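Side-chain contacts in type III secretion system effector HopBA1 (Pseudomonas syringae pv. aptata, PDB 5T09), which acts as a virulence factor whose recognition by the Arabidopsis resistance protein RBA1 enhances RBA1 self-association and triggers plant cell death: residues A[59-64]-A[186-191]; A[78-83]-A[125-130]; A[90-95]-A[105-110]; A[96-101]-A[129-134]. All coordinates share one frame; numbering follows the deposited sequence.

How the interactions relate
Of the contacting elements, helix 60-74 comes first along the chain; its opening turn meets strand 184-190, far along the chain, in interaction 1, which closes the longest loop and encloses the other three contacts. Strand 77-82, next to strand 184-190 in the sheet, is covered by helix 117-132 in interaction 2. Between these two elements run helices 90-99 and 101-112, joined by interaction 3, which lies within the span of interaction 2. Interaction 4 ties the end of helix 90-99 to the end of helix 117-132; its segments alternate with those of interaction 3. Leu127 touches both Phe93 and Leu108, linking interactions 2 and 3, whereas interactions 2 and 4 share Ser129 and Ala130.

Interaction 1 (A[59-64]-A[186-191]); sequences LFIPKL and IVWGGA
Pro62 CB lies at the edge of the six-membered ring of the Trp188 indole, near its plane, 3.9 Å from Trp188 CH2. Ile61 comes in obliquely at the pyrrole side, its CG2 methyl 3.9 Å from Trp188 NE1 and 4.2 Å from Trp188 CZ2. Beyond the two segments, the ring of Phe84 makes an edge-to-face pair with the same indole. Pro62 thus touches the outer end of the benzo ring and Ile61 the NE1 side; both do so with carbon atoms alone, and no hydrogen bond crosses between the segments.

The indole spans the gap because Trp188 CG is anti to the backbone N (chi1 180°), which sends the ring straight out from the strand to bridge backbones whose nearest CA atoms, those of Pro62 and Trp188, are 9.9 Å apart. Ile61 offers CG2 by the same means, this methyl also standing anti to its own backbone N. The one polar atom of the indole is satisfied in the buried setting: Trp188 NE1 donates to Asp54 OD1 at the end of strand 49-54, and Ile61 packs on that same aspartate. The bond probably limits how far the ring can turn between its aliphatic neighbours.

In the fold, helix 60-74 is the connection of a beta-alpha-beta crossover from strand 49-54 to strand 77-82, and strand 184-190 runs between these two in the sheet. A helix packed over the intervening strand is characteristic of the parallel beta core of this EreA/ChaN-like alpha-beta fold.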
loop_
_atom_site.group_PDB
_atom_site.type_symbol
_atom_site.label_atom_id
_atom_site.label_comp_id
_atom_site.label_asym_id
_atom_site.label_seq_id
_atom_site.Cartn_x
_atom_site.Cartn_y
_atom_site.Cartn_z
ATOM N N LEU A 59 -10.281 5.704 6.394
ATOM C CA LEU A 59 -10.674 6.323 5.130
ATOM C C LEU A 59 -9.586 7.233 4.568
ATOM O O LEU A 59 -9.483 7.390 3.346
ATOM C CB LEU A 59 -11.964 7.120 5.332
ATOM C CG LEU A 59 -13.173 6.315 5.821
ATOM C CD1 LEU A 59 -14.255 7.232 6.364
ATOM C CD2 LEU A 59 -13.725 5.456 4.701
ATOM N N PHE A 60 -8.773 7.845 5.432
ATOM C CA PHE A 60 -7.825 8.854 4.967
ATOM C C PHE A 60 -6.875 8.297 3.913
ATOM O O PHE A 60 -6.528 8.996 2.953
ATOM C CB PHE A 60 -7.029 9.411 6.148
ATOM C CG PHE A 60 -5.906 10.321 5.743
ATOM C CD1 PHE A 60 -6.130 11.675 5.547
ATOM C CD2 PHE A 60 -4.626 9.823 5.555
ATOM C CE1 PHE A 60 -5.102 12.513 5.173
ATOM C CE2 PHE A 60 -3.593 10.659 5.182
ATOM C CZ PHE A 60 -3.831 12.004 4.989
ATOM N N ILE A 61 -6.437 7.052 4.074
ATOM C CA ILE A 61 -5.362 6.496 3.256
ATOM C C ILE A 61 -5.852 6.267 1.830
ATOM O O ILE A 61 -5.221 6.766 0.886
ATOM C CB ILE A 61 -4.802 5.216 3.899
ATOM C CG1 ILE A 61 -4.116 5.578 5.222
ATOM C CG2 ILE A 61 -3.811 4.521 2.971
ATOM C CD1 ILE A 61 -3.745 4.405 6.095
ATOM N N PRO A 62 -6.946 5.533 1.605
ATOM C CA PRO A 62 -7.438 5.392 0.223
ATOM C C PRO A 62 -7.871 6.710 -0.398
ATOM O O PRO A 62 -7.713 6.890 -1.611
ATOM C CB PRO A 62 -8.613 4.412 0.361
ATOM C CG PRO A 62 -8.996 4.455 1.799
ATOM C CD PRO A 62 -7.726 4.713 2.547
ATOM N N LYS A 63 -8.415 7.639 0.390
ATOM C CA LYS A 63 -8.731 8.963 -0.141
ATOM C C LYS A 63 -7.474 9.676 -0.613
ATOM O O LYS A 63 -7.476 10.336 -1.660
ATOM C CB LYS A 63 -9.442 9.804 0.918
ATOM C CG LYS A 63 -10.923 9.513 1.074
ATOM C CD LYS A 63 -11.560 10.389 2.156
ATOM C CE LYS A 63 -11.456 11.878 1.833
ATOM N NZ LYS A 63 -12.166 12.722 2.839
ATOM N N LEU A 64 -6.390 9.568 0.157
ATOM C CA LEU A 64 -5.132 10.185 -0.247
ATOM C C LEU A 64 -4.664 9.644 -1.593
ATOM O O LEU A 64 -4.238 10.409 -2.464
ATOM C CB LEU A 64 -4.069 9.948 0.826
ATOM C CG LEU A 64 -2.647 10.390 0.467
ATOM C CD1 LEU A 64 -2.614 11.875 0.141
ATOM C CD2 LEU A 64 -1.692 10.062 1.602
ATOM N N ILE A 186 4.452 1.495 -6.610
ATOM C CA ILE A 186 4.032 1.612 -5.220
ATOM C C ILE A 186 3.426 0.281 -4.808
ATOM O O ILE A 186 2.627 -0.301 -5.553
ATOM C CB ILE A 186 3.024 2.758 -5.019
ATOM C CG1 ILE A 186 3.700 4.103 -5.279
ATOM C CG2 ILE A 186 2.432 2.718 -3.604
ATOM C CD1 ILE A 186 2.744 5.273 -5.351
ATOM N N VAL A 187 3.812 -0.199 -3.630
ATOM C CA VAL A 187 3.226 -1.384 -3.018
ATOM C C VAL A 187 2.389 -0.927 -1.833
ATOM O O VAL A 187 2.896 -0.249 -0.931
ATOM C CB VAL A 187 4.305 -2.391 -2.585
ATOM C CG1 VAL A 187 3.716 -3.487 -1.704
ATOM C CG2 VAL A 187 4.972 -2.993 -3.807
ATOM N N TRP A 188 1.113 -1.304 -1.837
ATOM C CA TRP A 188 0.138 -0.853 -0.848
ATOM C C TRP A 188 -0.385 -2.083 -0.120
ATOM O O TRP A 188 -1.048 -2.934 -0.724
ATOM C CB TRP A 188 -0.986 -0.075 -1.533
ATOM C CG TRP A 188 -2.060 0.442 -0.627
ATOM C CD1 TRP A 188 -2.015 0.564 0.730
ATOM C CD2 TRP A 188 -3.347 0.916 -1.032
ATOM N NE1 TRP A 188 -3.199 1.090 1.195
ATOM C CE2 TRP A 188 -4.032 1.314 0.131
ATOM C CE3 TRP A 188 -3.985 1.044 -2.269
ATOM C CZ2 TRP A 188 -5.328 1.826 0.093
ATOM C CZ3 TRP A 188 -5.267 1.553 -2.305
ATOM C CH2 TRP A 188 -5.927 1.933 -1.132
ATOM N N GLY A 189 -0.073 -2.182 1.168
ATOM C CA GLY A 189 -0.453 -3.337 1.959
ATOM C C GLY A 189 -0.367 -3.010 3.430
ATOM O O GLY A 189 0.110 -1.944 3.827
ATOM N N GLY A 190 -0.836 -3.955 4.242
ATOM C CA GLY A 190 -0.886 -3.765 5.681
ATOM C C GLY A 190 0.434 -3.332 6.280
ATOM O O GLY A 190 1.469 -3.961 6.043
ATOM N N ALA A 191 0.395 -2.267 7.086
ATOM C CA ALA A 191 1.618 -1.677 7.622
ATOM C C ALA A 191 2.409 -2.667 8.468
ATOM O O ALA A 191 3.637 -2.555 8.560
ATOM C CB ALA A 191 1.277 -0.435 8.445
#

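Interaction 2 (A[78-83]-A[125-130])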
loop_
_atom_site.group_PDB
_atom_site.type_symbol
_atom_site.label_atom_id
_atom_site.label_comp_id
_atom_site.label_asym_id
_atom_site.label_seq_id
_atom_site.Cartn_x
_atom_site.Cartn_y
_atom_site.Cartn_z
ATOM N N ASP A 78 4.075 4.074 -12.567
ATOM C CA ASP A 78 3.334 3.335 -13.579
ATOM C C ASP A 78 2.663 2.080 -13.039
ATOM O O ASP A 78 1.920 1.428 -13.782
ATOM C CB ASP A 78 4.270 2.941 -14.731
ATOM C CG ASP A 78 4.914 4.142 -15.396
ATOM O OD1 ASP A 78 4.214 5.153 -15.607
ATOM O OD2 ASP A 78 6.121 4.075 -15.706
ATOM N N HIS A 79 2.888 1.732 -11.775
ATOM C CA HIS A 79 2.436 0.455 -11.243
ATOM C C HIS A 79 2.031 0.624 -9.788
ATOM O O HIS A 79 2.771 1.222 -9.000
ATOM C CB HIS A 79 3.540 -0.599 -11.363
ATOM C CG HIS A 79 3.135 -1.953 -10.873
ATOM N ND1 HIS A 79 3.954 -2.733 -10.086
ATOM C CD2 HIS A 79 2.004 -2.670 -11.066
ATOM C CE1 HIS A 79 3.342 -3.870 -9.809
ATOM N NE2 HIS A 79 2.156 -3.858 -10.390
ATOM N N LEU A 80 0.860 0.091 -9.442
ATOM C CA LEU A 80 0.363 0.072 -8.070
ATOM C C LEU A 80 -0.017 -1.362 -7.727
ATOM O O LEU A 80 -0.985 -1.901 -8.274
ATOM C CB LEU A 80 -0.828 1.015 -7.902
ATOM C CG LEU A 80 -1.552 0.964 -6.556
ATOM C CD1 LEU A 80 -0.640 1.407 -5.422
ATOM C CD2 LEU A 80 -2.806 1.821 -6.616
ATOM N N ALA A 81 0.739 -1.975 -6.824
ATOM C CA ALA A 81 0.546 -3.365 -6.433
ATOM C C ALA A 81 -0.066 -3.392 -5.038
ATOM O O ALA A 81 0.495 -2.809 -4.101
ATOM C CB ALA A 81 1.877 -4.113 -6.469
ATOM N N VAL A 82 -1.216 -4.053 -4.897
ATOM C CA VAL A 82 -2.043 -3.911 -3.703
ATOM C C VAL A 82 -2.318 -5.270 -3.073
ATOM O O VAL A 82 -2.516 -6.271 -3.773
ATOM C CB VAL A 82 -3.367 -3.184 -4.018
ATOM C CG1 VAL A 82 -3.078 -1.858 -4.702
ATOM C CG2 VAL A 82 -4.288 -4.056 -4.872
ATOM N N GLU A 83 -2.352 -5.284 -1.738
ATOM C CA GLU A 83 -2.693 -6.486 -0.983
ATOM C C GLU A 83 -4.138 -6.911 -1.210
ATOM O O GLU A 83 -4.467 -8.091 -1.056
ATOM C CB GLU A 83 -2.462 -6.242 0.509
ATOM C CG GLU A 83 -2.956 -7.369 1.415
ATOM C CD GLU A 83 -2.844 -7.042 2.894
ATOM O OE1 GLU A 83 -2.622 -5.864 3.238
ATOM O OE2 GLU A 83 -2.996 -7.972 3.715
ATOM N N GLU A 125 -12.622 3.132 -5.060
ATOM C CA GLU A 125 -12.420 4.384 -5.783
ATOM C C GLU A 125 -10.939 4.631 -6.048
ATOM O O GLU A 125 -10.562 5.097 -7.130
ATOM C CB GLU A 125 -13.023 5.557 -5.005
ATOM C CG GLU A 125 -12.985 6.875 -5.770
ATOM C CD GLU A 125 -13.465 8.060 -4.947
ATOM O OE1 GLU A 125 -13.389 8.000 -3.701
ATOM O OE2 GLU A 125 -13.916 9.057 -5.552
ATOM N N ALA A 126 -10.082 4.321 -5.072
ATOM C CA ALA A 126 -8.651 4.559 -5.242
ATOM C C ALA A 126 -8.067 3.671 -6.334
ATOM O O ALA A 126 -7.279 4.137 -7.166
ATOM C CB ALA A 126 -7.921 4.333 -3.919
ATOM N N LEU A 127 -8.431 2.389 -6.346
ATOM C CA LEU A 127 -7.954 1.498 -7.399
ATOM C C LEU A 127 -8.429 1.974 -8.766
ATOM O O LEU A 127 -7.653 2.014 -9.727
ATOM C CB LEU A 127 -8.428 0.071 -7.131
ATOM C CG LEU A 127 -7.977 -0.550 -5.807
ATOM C CD1 LEU A 127 -8.503 -1.971 -5.692
ATOM C CD2 LEU A 127 -6.461 -0.520 -5.673
ATOM N N CYS A 128 -9.708 2.338 -8.869
ATOM C CA CYS A 128 -10.230 2.844 -10.133
ATOM C C CYS A 128 -9.532 4.135 -10.542
ATOM O O CYS A 128 -9.151 4.297 -11.706
ATOM C CB CYS A 128 -11.739 3.056 -10.023
ATOM S SG CYS A 128 -12.691 1.520 -9.967
ATOM N N SER A 129 -9.343 5.061 -9.597
ATOM C CA SER A 129 -8.707 6.335 -9.925
ATOM C C SER A 129 -7.276 6.127 -10.397
ATOM O O SER A 129 -6.796 6.842 -11.282
ATOM C CB SER A 129 -8.739 7.269 -8.714
ATOM O OG SER A 129 -10.060 7.407 -8.215
ATOM N N ALA A 130 -6.575 5.153 -9.815
ATOM C CA ALA A 130 -5.239 4.820 -10.297
ATOM C C ALA A 130 -5.306 4.231 -11.700
ATOM O O ALA A 130 -4.549 4.631 -12.592
ATOM C CB ALA A 130 -4.562 3.842 -9.336
#
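Strand 78-82 and helix 125-130 run nearly antiparallel, their axes at 159° and 10.3 Å apart at closest approach, with Leu80 and Val82 of the strand facing the helix. This is the helix-on-sheet layer of a beta-alpha-beta connection: helix 117-132 is the last of three helices between strand 77-82 and its parallel neighbour 136-141, and it packs back over the strand from which the excursion began.

The contact is wholly aliphatic and buried. Leu80 CG stands anti to the backbone N (chi1 173°), carrying the CD2 methyl toward Ala130 CB, 3.8 Å away. Leu80 CD2 also comes within 4.4 Å of Leu127 CD2. One step along the strand face, Val82 CG1 meets Leu127 CD2 at 3.8 Å, so a single leucine methyl lies against both strand residues. Leu127 and Ala130 both also touch Val137, extending the layer over the adjacent strand.

On the helix, Ser129 OG turns back to donate to Glu125 O at 2.6 Å, standing 41° out of the carbonyl plane, while Ser129 N reaches the same oxygen from the opposite face of that plane.

Interaction 3 (A[90-95]-A[105-110])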
loop_
_atom_site.group_PDB
_atom_site.type_symbol
_atom_site.label_atom_id
_atom_site.label_comp_id
_atom_site.label_asym_id
_atom_site.label_seq_id
_atom_site.Cartn_x
_atom_site.Cartn_y
_atom_site.Cartn_z
ATOM N N GLY A 90 -5.717 -12.055 -11.036
ATOM C CA GLY A 90 -5.434 -10.871 -11.832
ATOM C C GLY A 90 -6.418 -10.661 -12.968
ATOM O O GLY A 90 -6.850 -9.535 -13.225
ATOM N N ALA A 91 -6.785 -11.739 -13.665
ATOM C CA ALA A 91 -7.672 -11.609 -14.817
ATOM C C ALA A 91 -9.053 -11.118 -14.396
ATOM O O ALA A 91 -9.596 -10.175 -14.984
ATOM C CB ALA A 91 -7.775 -12.945 -15.552
ATOM N N ALA A 92 -9.641 -11.755 -13.382
ATOM C CA ALA A 92 -10.963 -11.347 -12.916
ATOM C C ALA A 92 -10.956 -9.905 -12.425
ATOM O O ALA A 92 -11.909 -9.155 -12.660
ATOM C CB ALA A 92 -11.435 -12.285 -11.804
ATOM N N PHE A 93 -9.887 -9.499 -11.739
ATOM C CA PHE A 93 -9.831 -8.148 -11.196
ATOM C C PHE A 93 -9.755 -7.105 -12.304
ATOM O O PHE A 93 -10.408 -6.058 -12.224
ATOM C CB PHE A 93 -8.635 -8.012 -10.255
ATOM C CG PHE A 93 -8.437 -6.619 -9.734
ATOM C CD1 PHE A 93 -9.395 -6.026 -8.932
ATOM C CD2 PHE A 93 -7.295 -5.904 -10.048
ATOM C CE1 PHE A 93 -9.220 -4.747 -8.453
ATOM C CE2 PHE A 93 -7.112 -4.621 -9.570
ATOM C CZ PHE A 93 -8.077 -4.043 -8.770
ATOM N N ARG A 94 -8.961 -7.369 -13.346
ATOM C CA ARG A 94 -8.848 -6.416 -14.443
ATOM C C ARG A 94 -10.192 -6.194 -15.123
ATOM O O ARG A 94 -10.462 -5.096 -15.620
ATOM C CB ARG A 94 -7.803 -6.901 -15.451
ATOM C CG ARG A 94 -7.510 -5.906 -16.563
ATOM C CD ARG A 94 -6.100 -6.070 -17.123
ATOM N NE ARG A 94 -5.833 -7.426 -17.603
ATOM C CZ ARG A 94 -5.164 -8.360 -16.927
ATOM N NH1 ARG A 94 -4.672 -8.111 -15.718
ATOM N NH2 ARG A 94 -4.982 -9.557 -17.469
ATOM N N GLU A 95 -11.049 -7.218 -15.150
ATOM C CA GLU A 95 -12.393 -7.046 -15.694
ATOM C C GLU A 95 -13.219 -6.119 -14.811
ATOM O O GLU A 95 -13.897 -5.212 -15.307
ATOM C CB GLU A 95 -13.079 -8.405 -15.836
ATOM C CG GLU A 95 -12.419 -9.329 -16.842
ATOM C CD GLU A 95 -13.132 -10.660 -16.963
ATOM O OE1 GLU A 95 -13.976 -10.967 -16.094
ATOM O OE2 GLU A 95 -12.852 -11.398 -17.930
ATOM N N LYS A 105 -15.788 -3.026 -5.916
ATOM C CA LYS A 105 -16.235 -3.214 -4.538
ATOM C C LYS A 105 -16.807 -4.613 -4.339
ATOM O O LYS A 105 -16.457 -5.309 -3.378
ATOM C CB LYS A 105 -17.268 -2.143 -4.182
ATOM C CG LYS A 105 -17.739 -2.167 -2.735
ATOM C CD LYS A 105 -18.765 -1.074 -2.481
ATOM C CE LYS A 105 -19.339 -1.146 -1.075
ATOM N NZ LYS A 105 -20.480 -0.208 -0.897
ATOM N N HIS A 106 -17.684 -5.046 -5.247
ATOM C CA HIS A 106 -18.256 -6.385 -5.147
ATOM C C HIS A 106 -17.178 -7.459 -5.237
ATOM O O HIS A 106 -17.282 -8.502 -4.581
ATOM C CB HIS A 106 -19.301 -6.590 -6.245
ATOM C CG HIS A 106 -20.348 -7.603 -5.905
ATOM N ND1 HIS A 106 -21.386 -7.338 -5.037
ATOM C CD2 HIS A 106 -20.523 -8.881 -6.319
ATOM C CE1 HIS A 106 -22.153 -8.409 -4.930
ATOM N NE2 HIS A 106 -21.651 -9.360 -5.698
ATOM N N PHE A 107 -16.136 -7.222 -6.037
ATOM C CA PHE A 107 -15.057 -8.197 -6.164
ATOM C C PHE A 107 -14.218 -8.282 -4.893
ATOM O O PHE A 107 -13.729 -9.363 -4.546
ATOM C CB PHE A 107 -14.175 -7.838 -7.363
ATOM C CG PHE A 107 -12.964 -8.717 -7.515
ATOM C CD1 PHE A 107 -13.028 -9.890 -8.246
ATOM C CD2 PHE A 107 -11.762 -8.367 -6.929
ATOM C CE1 PHE A 107 -11.914 -10.697 -8.387
ATOM C CE2 PHE A 107 -10.649 -9.171 -7.068
ATOM C CZ PHE A 107 -10.728 -10.337 -7.795
ATOM N N LEU A 108 -14.033 -7.165 -4.192
ATOM C CA LEU A 108 -13.208 -7.138 -2.989
ATOM C C LEU A 108 -13.976 -7.504 -1.728
ATOM O O LEU A 108 -13.351 -7.795 -0.702
ATOM C CB LEU A 108 -12.591 -5.745 -2.804
ATOM C CG LEU A 108 -11.601 -5.282 -3.873
ATOM C CD1 LEU A 108 -11.241 -3.813 -3.673
ATOM C CD2 LEU A 108 -10.351 -6.136 -3.835
ATOM N N GLU A 109 -15.307 -7.514 -1.784
ATOM C CA GLU A 109 -16.107 -7.613 -0.568
ATOM C C GLU A 109 -15.869 -8.933 0.156
ATOM O O GLU A 109 -15.742 -8.959 1.385
ATOM C CB GLU A 109 -17.586 -7.448 -0.911
ATOM C CG GLU A 109 -18.480 -7.180 0.282
ATOM C CD GLU A 109 -19.908 -6.877 -0.127
ATOM O OE1 GLU A 109 -20.433 -7.576 -1.019
ATOM O OE2 GLU A 109 -20.501 -5.933 0.436
ATOM N N ALA A 110 -15.809 -10.040 -0.590
ATOM C CA ALA A 110 -15.672 -11.353 0.031
ATOM C C ALA A 110 -14.494 -11.399 0.999
ATOM O O ALA A 110 -14.608 -11.946 2.102
ATOM C CB ALA A 110 -15.518 -12.426 -1.046
#
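Phe107 of helix 101-112 lays its ring against the backbone and side chain of Phe93 in helix 90-99, joining two successive helices of the excursion that separates strands 77-82 and 136-141 in this alpha-beta fold. Phe93 CA and Phe107 CA are 7.3 Å apart.

The aromatic pair is oblique, with ring centroids 5.8 Å apart and planes inclined at 42°, and the two side chains cross at about a right angle. The nearest ring atoms are Phe93 CD1 and Phe107 CE2, 3.9 Å apart.

A CH-pi contact adds the backbone: Phe93 CA stands over one face of the Phe107 ring, 4.3 Å from its centroid and displaced toward the rim. Phe107 reaches the opposing helix with CG anti to its backbone N (chi1 175°), which carries the ring out from helix 101-112.

The remaining contacts are aliphatic on aromatic. Phe93 CB sits 3.9 Å from Phe107 CE2. On its inner side Phe93 continues to Leu127 of helix 117-132 and to Val85, so it is buried, whereas Phe107 remains partly exposed near the surface. At that outer margin the methyl of Ala92 approaches the ring obliquely, its CB 3.8 Å from Phe107 CE1.

Interaction 4 (A[96-101]-A[129-134]); sequences ALSDGK and SAHRAG
Leu97 and His131 meet through torsions that throw both side chains across the gap: His131 CG is anti to the backbone N (chi1 180°), while Leu97 is turned some way off the staggered position (chi1 -150°), tilting its branch onto the imidazole. The contact joins the C-terminal ends of helix 90-99 and helix 117-132, and the second of these finishes in a Schellman motif at Gly134.

Leu97 CG lies over one face of the His131 ring. It makes a CH-pi contact 3.9 Å from the ring centroid, displaced toward the rim on the CB side, with Leu97 CG also only 3.6 Å from His131 CB. The CD2 methyl presses closest, at 3.3 Å from His131 ND1, a tight contact for a methyl carbon against a ring nitrogen. Behind the ring contact Leu97 is buried against Leu127, Val104 and Val137, so that His131 covers the outer side of an aliphatic cluster.

At the exposed margin Ser98 OG stands 4.3 Å from His131 NE2, too far for a hydrogen bond, and instead makes a weak one to Arg94 O. Each helix is left through a glycine with positive phi, Gly100 and Gly134. Gly100 also serves as N-cap position for helix 101-112, which follows at once. At the end of helix 117-132, Gly134 N bonds back to His131 O at 3.0 Å.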
loop_
_atom_site.group_PDB
_atom_site.type_symbol
_atom_site.label_atom_id
_atom_site.label_comp_id
_atom_site.label_asym_id
_atom_site.label_seq_id
_atom_site.Cartn_x
_atom_site.Cartn_y
_atom_site.Cartn_z
ATOM N N ALA A 96 -13.175 -6.336 -13.495
ATOM C CA ALA A 96 -13.887 -5.455 -12.576
ATOM C C ALA A 96 -13.384 -4.024 -12.694
ATOM O O ALA A 96 -14.178 -3.076 -12.712
ATOM C CB ALA A 96 -13.728 -5.957 -11.141
ATOM N N LEU A 97 -12.064 -3.854 -12.784
ATOM C CA LEU A 97 -11.483 -2.519 -12.844
ATOM C C LEU A 97 -12.022 -1.725 -14.027
ATOM O O LEU A 97 -12.102 -0.493 -13.963
ATOM C CB LEU A 97 -9.959 -2.635 -12.916
ATOM C CG LEU A 97 -9.095 -1.526 -12.311
ATOM C CD1 LEU A 97 -9.474 -1.222 -10.870
ATOM C CD2 LEU A 97 -7.638 -1.947 -12.389
ATOM N N SER A 98 -12.401 -2.407 -15.111
ATOM C CA SER A 98 -12.986 -1.721 -16.257
ATOM C C SER A 98 -14.479 -1.479 -16.077
ATOM O O SER A 98 -15.000 -0.468 -16.560
ATOM C CB SER A 98 -12.742 -2.526 -17.534
ATOM O OG SER A 98 -11.355 -2.672 -17.787
ATOM N N ASP A 99 -15.180 -2.386 -15.391
ATOM C CA ASP A 99 -16.611 -2.203 -15.182
ATOM C C ASP A 99 -16.900 -1.012 -14.275
ATOM O O ASP A 99 -17.969 -0.401 -14.384
ATOM C CB ASP A 99 -17.227 -3.478 -14.607
ATOM C CG ASP A 99 -17.396 -4.566 -15.654
ATOM O OD1 ASP A 99 -17.528 -4.229 -16.848
ATOM O OD2 ASP A 99 -17.403 -5.758 -15.281
ATOM N N GLY A 100 -15.979 -0.672 -13.382
ATOM C CA GLY A 100 -16.062 0.550 -12.608
ATOM C C GLY A 100 -16.021 0.295 -11.115
ATOM O O GLY A 100 -15.908 -0.836 -10.646
ATOM N N LYS A 101 -16.128 1.397 -10.367
ATOM C CA LYS A 101 -16.012 1.343 -8.913
ATOM C C LYS A 101 -16.959 0.314 -8.313
ATOM O O LYS A 101 -16.588 -0.418 -7.389
ATOM C CB LYS A 101 -16.294 2.724 -8.318
ATOM C CG LYS A 101 -16.135 2.792 -6.805
ATOM C CD LYS A 101 -16.672 4.095 -6.235
ATOM C CE LYS A 101 -18.194 4.119 -6.242
ATOM N NZ LYS A 101 -18.738 5.298 -5.517
ATOM N N SER A 129 -9.343 5.061 -9.597
ATOM C CA SER A 129 -8.707 6.335 -9.925
ATOM C C SER A 129 -7.276 6.127 -10.397
ATOM O O SER A 129 -6.796 6.842 -11.282
ATOM C CB SER A 129 -8.739 7.269 -8.714
ATOM O OG SER A 129 -10.060 7.407 -8.215
ATOM N N ALA A 130 -6.575 5.153 -9.815
ATOM C CA ALA A 130 -5.239 4.820 -10.297
ATOM C C ALA A 130 -5.306 4.231 -11.700
ATOM O O ALA A 130 -4.549 4.631 -12.592
ATOM C CB ALA A 130 -4.562 3.842 -9.336
ATOM N N HIS A 131 -6.220 3.283 -11.913
ATOM C CA HIS A 131 -6.356 2.656 -13.224
ATOM C C HIS A 131 -6.612 3.694 -14.310
ATOM O O HIS A 131 -5.891 3.748 -15.314
ATOM C CB HIS A 131 -7.484 1.625 -13.191
ATOM C CG HIS A 131 -7.700 0.931 -14.498
ATOM N ND1 HIS A 131 -6.823 -0.010 -14.995
ATOM C CD2 HIS A 131 -8.693 1.040 -15.413
ATOM C CE1 HIS A 131 -7.266 -0.449 -16.160
ATOM N NE2 HIS A 131 -8.399 0.171 -16.436
ATOM N N ARG A 132 -7.637 4.531 -14.130
ATOM C CA ARG A 132 -7.976 5.491 -15.174
ATOM C C ARG A 132 -6.952 6.612 -15.295
ATOM O O ARG A 132 -6.998 7.366 -16.273
ATOM C CB ARG A 132 -9.379 6.068 -14.937
ATOM C CG ARG A 132 -9.590 6.794 -13.614
ATOM C CD ARG A 132 -11.035 7.288 -13.483
ATOM N NE ARG A 132 -12.022 6.209 -13.590
ATOM C CZ ARG A 132 -12.720 5.698 -12.574
ATOM N NH1 ARG A 132 -12.567 6.151 -11.336
ATOM N NH2 ARG A 132 -13.587 4.719 -12.802
ATOM N N ALA A 133 -6.027 6.734 -14.344
ATOM C CA ALA A 133 -4.913 7.665 -14.473
ATOM C C ALA A 133 -3.759 7.095 -15.288
ATOM O O ALA A 133 -2.748 7.784 -15.465
ATOM C CB ALA A 133 -4.405 8.071 -13.086
ATOM N N GLY A 134 -3.881 5.867 -15.784
ATOM C CA GLY A 134 -2.820 5.236 -16.540
ATOM C C GLY A 134 -1.886 4.367 -15.731
ATOM O O GLY A 134 -0.826 3.986 -16.243
#